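Long-range contacts in L-lactate dehydrogenase (Trichomonas vaginalis, PDB 4UUL), which catalyses the NADH-dependent interconversion of pyruvate and L-lactate, and probably has some activity on oxaloacetate and L-malate as well: residues Y277-G282 against W308-L313; I181-H186 against V283-P288; H38-P43 against A75-I80; S103-F108 against L328-Q333. The protein carries 1 engineered substitution. All coordinates share one frame; numbering follows the deposited sequence. Where two conformers were deposited one is given.

Contact 1: residues Y277-G282 against W308-L313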
loop_
_atom_site.group_PDB
_atom_site.type_symbol
_atom_site.label_atom_id
_atom_site.label_comp_id
_atom_site.label_asym_id
_atom_site.label_seq_id
_atom_site.Cartn_x
_atom_site.Cartn_y
_atom_site.Cartn_z
ATOM N N TYR B 277 5.307 1.086 36.246
ATOM C CA TYR B 277 3.917 0.592 36.283
ATOM C C TYR B 277 3.754 -0.759 36.974
ATOM O O TYR B 277 2.698 -1.387 36.910
ATOM C CB TYR B 277 3.329 0.609 34.881
ATOM C CG TYR B 277 3.315 2.021 34.331
ATOM C CD1 TYR B 277 2.606 3.040 34.968
ATOM C CD2 TYR B 277 4.021 2.342 33.186
ATOM C CE1 TYR B 277 2.662 4.355 34.519
ATOM C CE2 TYR B 277 4.044 3.641 32.695
ATOM C CZ TYR B 277 3.348 4.645 33.351
ATOM O OH TYR B 277 3.365 5.963 32.927
ATOM N N GLY B 278 4.805 -1.201 37.673
ATOM C CA GLY B 278 4.686 -2.382 38.500
ATOM C C GLY B 278 4.640 -3.688 37.723
ATOM O O GLY B 278 4.040 -4.671 38.198
ATOM N N ILE B 279 5.280 -3.723 36.560
ATOM C CA ILE B 279 5.296 -4.945 35.762
ATOM C C ILE B 279 6.647 -5.646 35.962
ATOM O O ILE B 279 7.697 -5.029 35.936
ATOM C CB ILE B 279 5.104 -4.616 34.263
ATOM C CG1 ILE B 279 3.907 -3.689 34.069
ATOM C CG2 ILE B 279 4.944 -5.901 33.464
ATOM C CD1 ILE B 279 2.615 -4.159 34.626
ATOM N N LYS B 280 6.577 -6.937 36.171
ATOM C CA LYS B 280 7.768 -7.748 36.409
ATOM C C LYS B 280 8.569 -8.002 35.125
ATOM O O LYS B 280 7.983 -8.334 34.085
ATOM C CB LYS B 280 7.329 -9.068 36.986
ATOM C CG LYS B 280 8.478 -9.916 37.456
ATOM C CD LYS B 280 8.048 -11.290 37.934
ATOM C CE LYS B 280 9.199 -12.042 38.566
ATOM N NZ LYS B 280 9.527 -11.522 39.905
ATOM N N PRO B 281 9.895 -7.896 35.162
ATOM C CA PRO B 281 10.732 -8.295 34.025
ATOM C C PRO B 281 10.539 -9.739 33.671
ATOM O O PRO B 281 10.185 -10.568 34.518
ATOM C CB PRO B 281 12.145 -8.058 34.528
ATOM C CG PRO B 281 11.989 -7.035 35.644
ATOM C CD PRO B 281 10.695 -7.344 36.293
ATOM N N GLY B 282 10.723 -10.033 32.383
ATOM C CA GLY B 282 10.779 -11.414 31.921
ATOM C C GLY B 282 9.807 -11.768 30.805
ATOM O O GLY B 282 9.866 -12.892 30.331
ATOM N N TRP B 308 -8.944 -0.232 38.821
ATOM C CA TRP B 308 -9.334 -0.989 37.644
ATOM C C TRP B 308 -8.122 -1.336 36.799
ATOM O O TRP B 308 -7.904 -2.496 36.439
ATOM C CB TRP B 308 -10.349 -0.208 36.800
ATOM C CG TRP B 308 -10.682 -0.883 35.485
ATOM C CD1 TRP B 308 -11.626 -1.845 35.282
ATOM C CD2 TRP B 308 -10.066 -0.656 34.202
ATOM N NE1 TRP B 308 -11.627 -2.247 33.957
ATOM C CE2 TRP B 308 -10.686 -1.532 33.281
ATOM C CE3 TRP B 308 -9.058 0.185 33.759
ATOM C CZ2 TRP B 308 -10.345 -1.577 31.938
ATOM C CZ3 TRP B 308 -8.728 0.153 32.400
ATOM C CH2 TRP B 308 -9.356 -0.746 31.529
ATOM N N LEU B 309 -7.293 -0.354 36.509
ATOM C CA LEU B 309 -6.133 -0.585 35.666
ATOM C C LEU B 309 -5.149 -1.504 36.346
ATOM O O LEU B 309 -4.540 -2.377 35.699
ATOM C CB LEU B 309 -5.488 0.753 35.241
ATOM C CG LEU B 309 -4.307 0.589 34.261
ATOM C CD1 LEU B 309 -4.671 -0.219 32.997
ATOM C CD2 LEU B 309 -3.760 1.959 33.867
ATOM N N ARG B 310 -4.985 -1.363 37.655
ATOM C CA ARG B 310 -4.027 -2.227 38.377
ATOM C C ARG B 310 -4.412 -3.687 38.186
ATOM O O ARG B 310 -3.583 -4.537 37.892
ATOM C CB ARG B 310 -4.031 -1.880 39.869
ATOM C CG ARG B 310 -3.042 -2.690 40.757
ATOM C CD ARG B 310 -1.629 -2.243 40.505
ATOM N NE ARG B 310 -1.000 -3.011 39.444
ATOM C CZ ARG B 310 0.065 -2.606 38.759
ATOM N NH1 ARG B 310 0.596 -1.402 38.962
ATOM N NH2 ARG B 310 0.591 -3.371 37.841
ATOM N N GLU B 311 -5.687 -3.986 38.385
ATOM C CA GLU B 311 -6.178 -5.334 38.260
ATOM C C GLU B 311 -5.993 -5.837 36.825
ATOM O O GLU B 311 -5.551 -6.966 36.609
ATOM C CB GLU B 311 -7.643 -5.426 38.735
ATOM C CG GLU B 311 -8.227 -6.843 38.712
ATOM C CD GLU B 311 -9.659 -6.922 39.216
ATOM O OE1 GLU B 311 -10.132 -5.952 39.855
ATOM O OE2 GLU B 311 -10.310 -7.967 38.983
ATOM N N LYS B 312 -6.296 -5.011 35.839
ATOM C CA LYS B 312 -6.157 -5.424 34.450
ATOM C C LYS B 312 -4.690 -5.702 34.090
ATOM O O LYS B 312 -4.399 -6.657 33.401
ATOM C CB LYS B 312 -6.708 -4.353 33.500
ATOM C CG LYS B 312 -8.178 -4.120 33.531
ATOM C CD LYS B 312 -8.987 -5.329 33.141
ATOM C CE LYS B 312 -8.972 -5.523 31.660
ATOM N NZ LYS B 312 -9.785 -6.732 31.278
ATOM N N LEU B 313 -3.804 -4.823 34.532
ATOM C CA LEU B 313 -2.373 -4.988 34.309
ATOM C C LEU B 313 -1.848 -6.264 34.951
ATOM O O LEU B 313 -1.079 -7.001 34.368
ATOM C CB LEU B 313 -1.552 -3.780 34.823
ATOM C CG LEU B 313 -1.739 -2.474 34.067
ATOM C CD1 LEU B 313 -0.955 -1.367 34.748
ATOM C CD2 LEU B 313 -1.293 -2.592 32.624
#

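Contact 2: residues I181-H186 against V283-P288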
loop_
_atom_site.group_PDB
_atom_site.type_symbol
_atom_site.label_atom_id
_atom_site.label_comp_id
_atom_site.label_asym_id
_atom_site.label_seq_id
_atom_site.Cartn_x
_atom_site.Cartn_y
_atom_site.Cartn_z
ATOM N N ILE B 181 -4.178 4.027 25.459
ATOM C CA ILE B 181 -3.058 3.106 25.537
ATOM C C ILE B 181 -3.574 1.676 25.487
ATOM O O ILE B 181 -4.597 1.364 26.099
ATOM C CB ILE B 181 -2.304 3.279 26.874
ATOM C CG1 ILE B 181 -1.912 4.742 27.092
ATOM C CG2 ILE B 181 -1.106 2.324 26.945
ATOM C CD1 ILE B 181 -1.508 5.008 28.520
ATOM N N VAL B 182 -2.830 0.809 24.797
ATOM C CA VAL B 182 -3.103 -0.619 24.835
ATOM C C VAL B 182 -1.956 -1.263 25.613
ATOM O O VAL B 182 -0.797 -1.103 25.241
ATOM C CB VAL B 182 -3.185 -1.191 23.400
ATOM C CG1 VAL B 182 -3.183 -2.621 23.478
ATOM C CG2 VAL B 182 -4.415 -0.629 22.730
ATOM N N TRP B 183 -2.277 -1.897 26.742
ATOM C CA TRP B 183 -1.244 -2.455 27.602
ATOM C C TRP B 183 -1.263 -3.996 27.569
ATOM O O TRP B 183 -2.336 -4.602 27.444
ATOM C CB TRP B 183 -1.461 -2.082 29.080
ATOM C CG TRP B 183 -1.615 -0.661 29.487
ATOM C CD1 TRP B 183 -2.730 0.113 29.371
ATOM C CD2 TRP B 183 -0.660 0.118 30.215
ATOM N NE1 TRP B 183 -2.526 1.331 29.978
ATOM C CE2 TRP B 183 -1.262 1.357 30.512
ATOM C CE3 TRP B 183 0.657 -0.116 30.640
ATOM C CZ2 TRP B 183 -0.605 2.345 31.231
ATOM C CZ3 TRP B 183 1.287 0.856 31.406
ATOM C CH2 TRP B 183 0.661 2.066 31.671
ATOM N N GLY B 184 -0.103 -4.590 27.797
ATOM C CA GLY B 184 -0.046 -5.998 28.127
ATOM C C GLY B 184 0.058 -6.893 26.928
ATOM O O GLY B 184 0.834 -6.649 25.989
ATOM N N ASN B 185 -0.713 -7.964 26.977
ATOM C CA ASN B 185 -0.738 -9.008 25.938
ATOM C C ASN B 185 -1.749 -8.656 24.865
ATOM O O ASN B 185 -2.645 -7.926 25.065
ATOM C CB ASN B 185 -1.132 -10.343 26.575
ATOM C CG ASN B 185 -0.729 -11.549 25.756
ATOM O OD1 ASN B 185 -0.085 -11.395 24.685
ATOM N ND2 ASN B 185 -1.140 -12.747 26.200
ATOM N N HIS B 186 -1.656 -9.337 23.750
ATOM C CA HIS B 186 -2.867 -9.599 22.852
ATOM C C HIS B 186 -3.756 -10.642 23.420
ATOM O O HIS B 186 -3.453 -11.226 24.469
ATOM C CB HIS B 186 -2.433 -9.997 21.488
ATOM C CG HIS B 186 -2.135 -8.771 20.680
ATOM N ND1 HIS B 186 -0.880 -8.460 20.224
ATOM C CD2 HIS B 186 -2.928 -7.733 20.307
ATOM C CE1 HIS B 186 -0.929 -7.341 19.521
ATOM N NE2 HIS B 186 -2.139 -6.833 19.643
ATOM N N VAL B 283 8.931 -10.843 30.420
ATOM C CA VAL B 283 8.026 -11.036 29.307
ATOM C C VAL B 283 8.130 -9.798 28.396
ATOM O O VAL B 283 8.827 -8.837 28.727
ATOM C CB VAL B 283 6.588 -11.264 29.745
ATOM C CG1 VAL B 283 6.441 -12.592 30.483
ATOM C CG2 VAL B 283 6.064 -10.107 30.588
ATOM N N VAL B 284 7.414 -9.855 27.278
ATOM C CA VAL B 284 7.255 -8.744 26.338
ATOM C C VAL B 284 5.845 -8.227 26.566
ATOM O O VAL B 284 4.873 -8.988 26.488
ATOM C CB VAL B 284 7.520 -9.208 24.905
ATOM C CG1 VAL B 284 7.131 -8.116 23.884
ATOM C CG2 VAL B 284 8.949 -9.646 24.747
ATOM N N PHE B 285 5.719 -6.924 26.858
ATOM C CA PHE B 285 4.490 -6.351 27.408
ATOM C C PHE B 285 4.249 -5.019 26.699
ATOM O O PHE B 285 5.190 -4.236 26.549
ATOM C CB PHE B 285 4.751 -6.152 28.909
ATOM C CG PHE B 285 3.533 -5.805 29.753
ATOM C CD1 PHE B 285 3.022 -4.498 29.819
ATOM C CD2 PHE B 285 2.948 -6.777 30.546
ATOM C CE1 PHE B 285 1.946 -4.207 30.610
ATOM C CE2 PHE B 285 1.863 -6.463 31.339
ATOM C CZ PHE B 285 1.354 -5.210 31.380
ATOM N N SER B 286 3.012 -4.777 26.238
ATOM C CA SER B 286 2.737 -3.511 25.597
ATOM C C SER B 286 2.629 -2.387 26.626
ATOM O O SER B 286 1.911 -2.504 27.635
ATOM C CB SER B 286 1.447 -3.599 24.770
ATOM O OG SER B 286 1.255 -2.375 24.080
ATOM N N PHE B 287 3.428 -1.353 26.409
ATOM C CA PHE B 287 3.465 -0.143 27.248
ATOM C C PHE B 287 3.207 1.087 26.391
ATOM O O PHE B 287 3.476 1.055 25.177
ATOM C CB PHE B 287 4.863 0.075 27.827
ATOM C CG PHE B 287 5.256 -0.851 28.978
ATOM C CD1 PHE B 287 4.890 -0.575 30.263
ATOM C CD2 PHE B 287 6.003 -1.984 28.749
ATOM C CE1 PHE B 287 5.263 -1.367 31.320
ATOM C CE2 PHE B 287 6.407 -2.796 29.811
ATOM C CZ PHE B 287 6.059 -2.466 31.085
ATOM N N PRO B 288 2.777 2.180 27.031
ATOM C CA PRO B 288 2.827 3.476 26.329
ATOM C C PRO B 288 4.278 3.913 26.176
ATOM O O PRO B 288 5.017 4.009 27.186
ATOM C CB PRO B 288 2.054 4.400 27.244
ATOM C CG PRO B 288 2.309 3.830 28.633
ATOM C CD PRO B 288 2.420 2.295 28.452
#

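Contact 3: residues H38-P43 against A75-I80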
loop_
_atom_site.group_PDB
_atom_site.type_symbol
_atom_site.label_atom_id
_atom_site.label_comp_id
_atom_site.label_asym_id
_atom_site.label_seq_id
_atom_site.Cartn_x
_atom_site.Cartn_y
_atom_site.Cartn_z
ATOM N N HIS B 38 14.838 -8.193 1.759
ATOM C CA HIS B 38 15.005 -9.650 1.904
ATOM C C HIS B 38 13.612 -10.219 2.131
ATOM O O HIS B 38 12.934 -9.843 3.089
ATOM C CB HIS B 38 15.895 -9.965 3.079
ATOM C CG HIS B 38 17.291 -9.452 2.956
ATOM N ND1 HIS B 38 18.385 -10.285 2.964
ATOM C CD2 HIS B 38 17.794 -8.194 2.895
ATOM C CE1 HIS B 38 19.494 -9.566 2.885
ATOM N NE2 HIS B 38 19.166 -8.294 2.817
ATOM N N LEU B 39 13.161 -11.056 1.192
ATOM C CA LEU B 39 11.783 -11.524 1.142
ATOM C C LEU B 39 11.783 -13.028 1.322
ATOM O O LEU B 39 12.193 -13.776 0.421
ATOM C CB LEU B 39 11.149 -11.115 -0.191
ATOM C CG LEU B 39 11.196 -9.617 -0.470
ATOM C CD1 LEU B 39 10.773 -9.326 -1.881
ATOM C CD2 LEU B 39 10.258 -8.875 0.464
ATOM N N LEU B 40 11.378 -13.497 2.513
ATOM C CA LEU B 40 11.453 -14.892 2.884
ATOM C C LEU B 40 10.089 -15.533 2.887
ATOM O O LEU B 40 9.128 -14.976 3.425
ATOM C CB LEU B 40 12.092 -15.038 4.270
ATOM C CG LEU B 40 12.200 -16.432 4.871
ATOM C CD1 LEU B 40 13.129 -17.323 4.051
ATOM C CD2 LEU B 40 12.641 -16.383 6.346
ATOM N N ASP B 41 9.997 -16.727 2.291
ATOM C CA ASP B 41 8.786 -17.543 2.414
ATOM C C ASP B 41 9.165 -19.010 2.184
ATOM O O ASP B 41 10.345 -19.321 2.123
ATOM C CB ASP B 41 7.641 -17.014 1.526
ATOM C CG ASP B 41 6.263 -17.180 2.137
ATOM O OD1 ASP B 41 6.010 -18.234 2.752
ATOM O OD2 ASP B 41 5.447 -16.227 2.031
ATOM N N ILE B 42 8.173 -19.880 2.148
ATOM C CA ILE B 42 8.410 -21.296 2.032
ATOM C C ILE B 42 8.279 -21.739 0.579
ATOM O O ILE B 42 7.678 -21.044 -0.239
ATOM C CB ILE B 42 7.457 -22.090 2.903
ATOM C CG1 ILE B 42 6.005 -21.776 2.569
ATOM C CG2 ILE B 42 7.780 -21.851 4.388
ATOM C CD1 ILE B 42 5.032 -22.803 3.223
ATOM N N PRO B 43 8.830 -22.903 0.239
ATOM C CA PRO B 43 8.862 -23.297 -1.165
ATOM C C PRO B 43 7.522 -23.254 -1.902
ATOM O O PRO B 43 7.534 -22.813 -3.062
ATOM C CB PRO B 43 9.463 -24.718 -1.102
ATOM C CG PRO B 43 10.340 -24.677 0.077
ATOM C CD PRO B 43 9.598 -23.838 1.083
ATOM N N ALA B 75 20.295 -16.326 3.520
ATOM C CA ALA B 75 20.116 -15.265 2.550
ATOM C C ALA B 75 19.112 -14.217 3.065
ATOM O O ALA B 75 19.207 -13.035 2.738
ATOM C CB ALA B 75 19.650 -15.845 1.239
ATOM N N ALA B 76 18.107 -14.658 3.813
ATOM C CA ALA B 76 17.064 -13.780 4.291
ATOM C C ALA B 76 17.536 -12.891 5.439
ATOM O O ALA B 76 17.125 -11.743 5.536
ATOM C CB ALA B 76 15.878 -14.608 4.723
ATOM N N PHE B 77 18.393 -13.422 6.309
ATOM C CA PHE B 77 18.757 -12.721 7.544
ATOM C C PHE B 77 20.117 -12.018 7.482
ATOM O O PHE B 77 20.451 -11.240 8.353
ATOM C CB PHE B 77 18.730 -13.659 8.773
ATOM C CG PHE B 77 17.330 -14.089 9.201
ATOM C CD1 PHE B 77 16.716 -15.175 8.609
ATOM C CD2 PHE B 77 16.630 -13.400 10.173
ATOM C CE1 PHE B 77 15.462 -15.575 8.981
ATOM C CE2 PHE B 77 15.367 -13.818 10.542
ATOM C CZ PHE B 77 14.790 -14.880 9.948
ATOM N N LYS B 78 20.914 -12.307 6.461
ATOM C CA LYS B 78 22.292 -11.821 6.390
ATOM C C LYS B 78 22.383 -10.295 6.377
ATOM O O LYS B 78 21.914 -9.629 5.460
ATOM C CB LYS B 78 23.037 -12.417 5.204
ATOM C CG LYS B 78 24.496 -12.050 5.205
ATOM C CD LYS B 78 25.244 -12.809 4.114
ATOM C CE LYS B 78 26.720 -12.413 4.063
ATOM N NZ LYS B 78 27.509 -13.206 3.061
ATOM N N ASP B 79 22.991 -9.759 7.414
ATOM C CA ASP B 79 23.336 -8.350 7.540
ATOM C C ASP B 79 22.115 -7.438 7.462
ATOM O O ASP B 79 22.238 -6.266 7.053
ATOM C CB ASP B 79 24.417 -7.942 6.531
ATOM C CG ASP B 79 25.729 -8.703 6.725
ATOM O OD1 ASP B 79 26.039 -9.078 7.867
ATOM O OD2 ASP B 79 26.453 -8.910 5.747
ATOM N N ILE B 80 20.968 -7.907 7.935
ATOM C CA ILE B 80 19.788 -7.058 7.958
ATOM C C ILE B 80 19.855 -5.975 9.030
ATOM O O ILE B 80 20.408 -6.197 10.106
ATOM C CB ILE B 80 18.477 -7.863 8.013
ATOM C CG1 ILE B 80 18.394 -8.708 9.295
ATOM C CG2 ILE B 80 18.343 -8.704 6.739
ATOM C CD1 ILE B 80 17.022 -9.258 9.527
#

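Contact 4: residues S103-F108 against L328-Q333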
loop_
_atom_site.group_PDB
_atom_site.type_symbol
_atom_site.label_atom_id
_atom_site.label_comp_id
_atom_site.label_asym_id
_atom_site.label_seq_id
_atom_site.Cartn_x
_atom_site.Cartn_y
_atom_site.Cartn_z
ATOM N N SER B 103 3.098 -24.455 19.011
ATOM C CA SER B 103 3.573 -24.693 17.664
ATOM C C SER B 103 4.500 -23.540 17.247
ATOM O O SER B 103 5.509 -23.710 16.546
ATOM C CB SER B 103 2.382 -24.859 16.714
ATOM O OG SER B 103 1.691 -23.610 16.600
ATOM N N ASN B 104 4.147 -22.332 17.636
ATOM C CA ASN B 104 4.953 -21.176 17.257
ATOM C C ASN B 104 6.292 -21.106 17.988
ATOM O O ASN B 104 7.217 -20.456 17.530
ATOM C CB ASN B 104 4.149 -19.892 17.380
ATOM C CG ASN B 104 3.256 -19.713 16.189
ATOM O OD1 ASN B 104 3.719 -19.291 15.142
ATOM N ND2 ASN B 104 2.015 -20.088 16.308
ATOM N N SER B 105 6.380 -21.718 19.183
ATOM C CA SER B 105 7.591 -21.621 19.947
ATOM C C SER B 105 8.784 -22.148 19.148
ATOM O O SER B 105 9.850 -21.565 19.199
ATOM C CB SER B 105 7.446 -22.313 21.320
ATOM O OG SER B 105 7.374 -23.735 21.189
ATOM N N VAL B 106 8.598 -23.234 18.396
ATOM C CA VAL B 106 9.686 -23.815 17.641
ATOM C C VAL B 106 10.172 -22.844 16.531
ATOM O O VAL B 106 11.351 -22.611 16.333
ATOM C CB VAL B 106 9.257 -25.155 17.037
ATOM C CG1 VAL B 106 10.346 -25.682 16.099
ATOM C CG2 VAL B 106 8.913 -26.202 18.171
ATOM N N ILE B 107 9.201 -22.298 15.812
ATOM C CA ILE B 107 9.447 -21.337 14.738
ATOM C C ILE B 107 10.284 -20.176 15.245
ATOM O O ILE B 107 11.304 -19.807 14.669
ATOM C CB ILE B 107 8.093 -20.810 14.208
ATOM C CG1 ILE B 107 7.287 -21.956 13.581
ATOM C CG2 ILE B 107 8.289 -19.674 13.229
ATOM C CD1 ILE B 107 8.063 -22.849 12.665
ATOM N N PHE B 108 9.837 -19.606 16.353
ATOM C CA PHE B 108 10.456 -18.410 16.881
ATOM C C PHE B 108 11.788 -18.692 17.593
ATOM O O PHE B 108 12.691 -17.853 17.554
ATOM C CB PHE B 108 9.462 -17.554 17.655
ATOM C CG PHE B 108 8.570 -16.830 16.704
ATOM C CD1 PHE B 108 7.423 -17.398 16.209
ATOM C CD2 PHE B 108 8.971 -15.607 16.200
ATOM C CE1 PHE B 108 6.656 -16.742 15.237
ATOM C CE2 PHE B 108 8.197 -14.941 15.246
ATOM C CZ PHE B 108 7.067 -15.521 14.754
ATOM N N LEU B 328 7.996 -22.409 26.724
ATOM C CA LEU B 328 9.248 -23.028 27.182
ATOM C C LEU B 328 9.074 -24.502 27.536
ATOM O O LEU B 328 9.911 -25.317 27.207
ATOM C CB LEU B 328 9.875 -22.243 28.341
ATOM C CG LEU B 328 10.398 -20.857 27.937
ATOM C CD1 LEU B 328 10.932 -20.151 29.159
ATOM C CD2 LEU B 328 11.491 -20.915 26.892
ATOM N N ASN B 329 7.936 -24.845 28.092
ATOM C CA ASN B 329 7.689 -26.244 28.403
ATOM C C ASN B 329 7.577 -27.092 27.136
ATOM O O ASN B 329 8.099 -28.194 27.059
ATOM C CB ASN B 329 6.414 -26.403 29.232
ATOM C CG ASN B 329 6.027 -27.888 29.401
ATOM O OD1 ASN B 329 6.734 -28.633 30.067
ATOM N ND2 ASN B 329 4.936 -28.324 28.755
ATOM N N HIS B 330 6.889 -26.571 26.112
ATOM C CA HIS B 330 6.798 -27.307 24.860
ATOM C C HIS B 330 8.196 -27.591 24.301
ATOM O O HIS B 330 8.516 -28.712 23.881
ATOM C CB HIS B 330 5.948 -26.518 23.853
ATOM C CG HIS B 330 5.790 -27.225 22.547
ATOM N ND1 HIS B 330 4.874 -28.236 22.363
ATOM C CD2 HIS B 330 6.364 -27.007 21.333
ATOM C CE1 HIS B 330 4.943 -28.661 21.111
ATOM N NE2 HIS B 330 5.848 -27.944 20.470
ATOM N N LEU B 331 9.029 -26.555 24.234
ATOM C CA LEU B 331 10.377 -26.709 23.730
ATOM C C LEU B 331 11.114 -27.741 24.557
ATOM O O LEU B 331 11.854 -28.573 24.009
ATOM C CB LEU B 331 11.110 -25.374 23.725
ATOM C CG LEU B 331 10.527 -24.356 22.712
ATOM C CD1 LEU B 331 11.249 -23.040 22.909
ATOM C CD2 LEU B 331 10.709 -24.794 21.275
ATOM N N ALA B 332 10.984 -27.712 25.882
ATOM C CA ALA B 332 11.687 -28.672 26.749
ATOM C C ALA B 332 11.211 -30.070 26.505
ATOM O O ALA B 332 11.991 -31.017 26.499
ATOM C CB ALA B 332 11.515 -28.289 28.184
ATOM N N GLN B 333 9.911 -30.257 26.280
ATOM C CA GLN B 333 9.402 -31.592 26.054
ATOM C C GLN B 333 9.910 -32.149 24.727
ATOM O O GLN B 333 10.217 -33.319 24.609
ATOM C CB GLN B 333 7.867 -31.591 26.051
ATOM C CG GLN B 333 7.230 -31.302 27.390
ATOM C CD GLN B 333 7.614 -32.245 28.457
ATOM O OE1 GLN B 333 7.872 -33.419 28.204
ATOM N NE2 GLN B 333 7.642 -31.745 29.691
#

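Contact 1: residues Y277-G282 against W308-L313
Arg310, on helix 307-337, reaches across to the loop 277-282 and grips the backbone carbonyl of Tyr277. Two nitrogens share the one oxygen. Arg310 NH1 lies 2.9 Å from Tyr277 O, and Arg310 NH2 lies 3.0 Å from Tyr277 O. The guanidinium meets the oxygen end-on, with the acceptor in its plane. The two donors differ on the carbonyl side: NH2 approaches in the plane of the carbonyl group, while NH1 stands 54° above it. Both bonds are moderately bent. The chain of Arg310 leaves the helix with CG anti to the backbone N (chi1 -179°), then bends at chi2 and chi3. Its NE forms a salt bridge with Asp314, one turn further along the same helix. The carbonyl of Gly278 is near but not bonded, with Gly278 O 3.7 Å from Arg310 NH2. Ile279 CD1 sits at the guanidinium edge, 3.9 Å from Arg310 NH2. It also touches Leu313 CB at 4.2 Å, and these two side chains cross at about a right angle. The Tyr277 hydroxyl takes no part here; it is hydrogen-bonded to Val300 O and Phe303 N. Next along, Lys280 N bonds to Glu317 of the helix. The arrangement lays the connection between strands 265-270 and 284-291 against the long last helix of the lactate/malate dehydrogenase C-terminal domain.

Contact 2: residues I181-H186 against V283-P288
Gly184 and Ser286 form a single antiparallel bridge, a hydrogen-bonded pair, where strands 181-183 and 284-288 run at 161° to each other. Gly184 N lies 2.9 Å from Ser286 O, and the return bond from Ser286 N to Gly184 O has the same length. Each N-H meets an in-plane lone pair. The Ser286 side chain adds a third bond: its OG is anti to the backbone N (chi1 -176°) and donates to Val182 O at 2.7 Å, from above the carbonyl plane. The same OG is also bonded to Ser155. Aromatic rings pack around the bridge. Gly184 CA sits over the centre of the Phe285 ring, 3.5 Å from its centroid, a CH-pi contact. Pro288 CD makes another over one face of Trp183, 3.7 Å from the centroid of the six-membered ring. Ile181 CG2 lies on this ring too, and it meets Pro288 CB at 3.8 Å. Phe285 CE1 approaches the Trp183 edge, 4.3 Å from CE3, while the Phe287 and Trp183 side chains cross at about a right angle. Trp183 NE1 is held by Asp193. The first strand leads straight into the loop carrying His186, the predicted proton acceptor, whose nitrogens bond to Asp158 and Asp132. The His186-Asp158 pair is consistent with the histidine-aspartate pair of the lactate/malate dehydrogenase active site, and the bridge joins two sheets of the C-terminal domain just beside it.

Contact 3: residues H38-P43 against A75-I80
His38, on strand 35-40, points its side chain at the C-terminal end of helix 73-77. Its CB lies 3.3 Å from Ala76 O. CG is anti to the carbonyl carbon (chi1 -63°), which sets it close to Ala76 O as well. ND1 makes the polar contact: it donates to Ala75 O at 2.9 Å, with the acceptor close to the ring plane and an N-H...O angle of 149°. Ala76 O is also near, 3.2 Å from ND1, but the angle is too poor for a bond. CE1 faces a third carbonyl, with His38 CE1 3.5 Å from Lys78 O. At the far tip NE2 is hydrogen-bonded to His6 on the neighbouring strand. Ile80 CG2 covers one face, 3.9 Å from the centroid of the His38 ring and almost on its normal. Two residues on, Leu40 continues the packing: its CB touches Ala76 CB at 3.8 Å, and its CD2 meets Phe77 CE1 at 3.9 Å. The strand then leads to Asp41, which binds NADH. The contact thus packs a Rossmann strand against the helix end beside it. With ND1 acting as donor, the proton on that nitrogen is fixed. Three carbonyl oxygens around the ring, two of them from a helix C-terminus, would tend to stabilise any positive charge on the imidazole.

Contact 4: residues S103-F108 against L328-Q333
Ser105 and Val106 meet His330 and Leu331 where the helix segments 103-108 and 328-333 cross at -76°, their axes 8.8 Å apart at closest approach. Ser105 points toward the other helix and places its OG against both partners. OG lies 3.4 Å from His330 CD2 and 3.5 Å from Leu331 CD2. Its chi1 of 70° sets the hydroxyl between the backbone N and the carbonyl carbon, where it bonds back to Ser102 O of its own helix. No hydrogen bond crosses the contact. Val106 comes in beside it, and its CG2 does the touching. That methyl lies near the plane of the His330 ring, at its edge, 4.1 Å from CD2. The same CG2 packs on Leu331 CD2 at 3.9 Å, the two side chains meeting at a slant. Asn104, predicted to contact NAD, points the other way and is bonded to Met89 N. This is helix-on-helix packing between the NAD-binding domain and the C-terminal domain of the dehydrogenase.

Overall arrangement
From the N terminus, contact 3 closes first, within the NAD-binding domain, between strand 35-40 and the end of helix 73-77. Helix 97-118 then opens contact 4, whose partner comes only near the end of the chain. Contacts 1 and 2 are nested inside that long loop. Contact 2 opens at 181-186 and contact 1 at 277-282, before 283-288 closes contact 2 and 308-313 closes contact 1, so the two cross. They also touch: Leu313 and Tyr277 pack on Trp183, and Ile279 on Phe285 and Phe287. Together they make one packed cluster in the C-terminal domain. Helix 307-337 serves contacts 1 and 4, and so links this cluster to the NAD-binding domain.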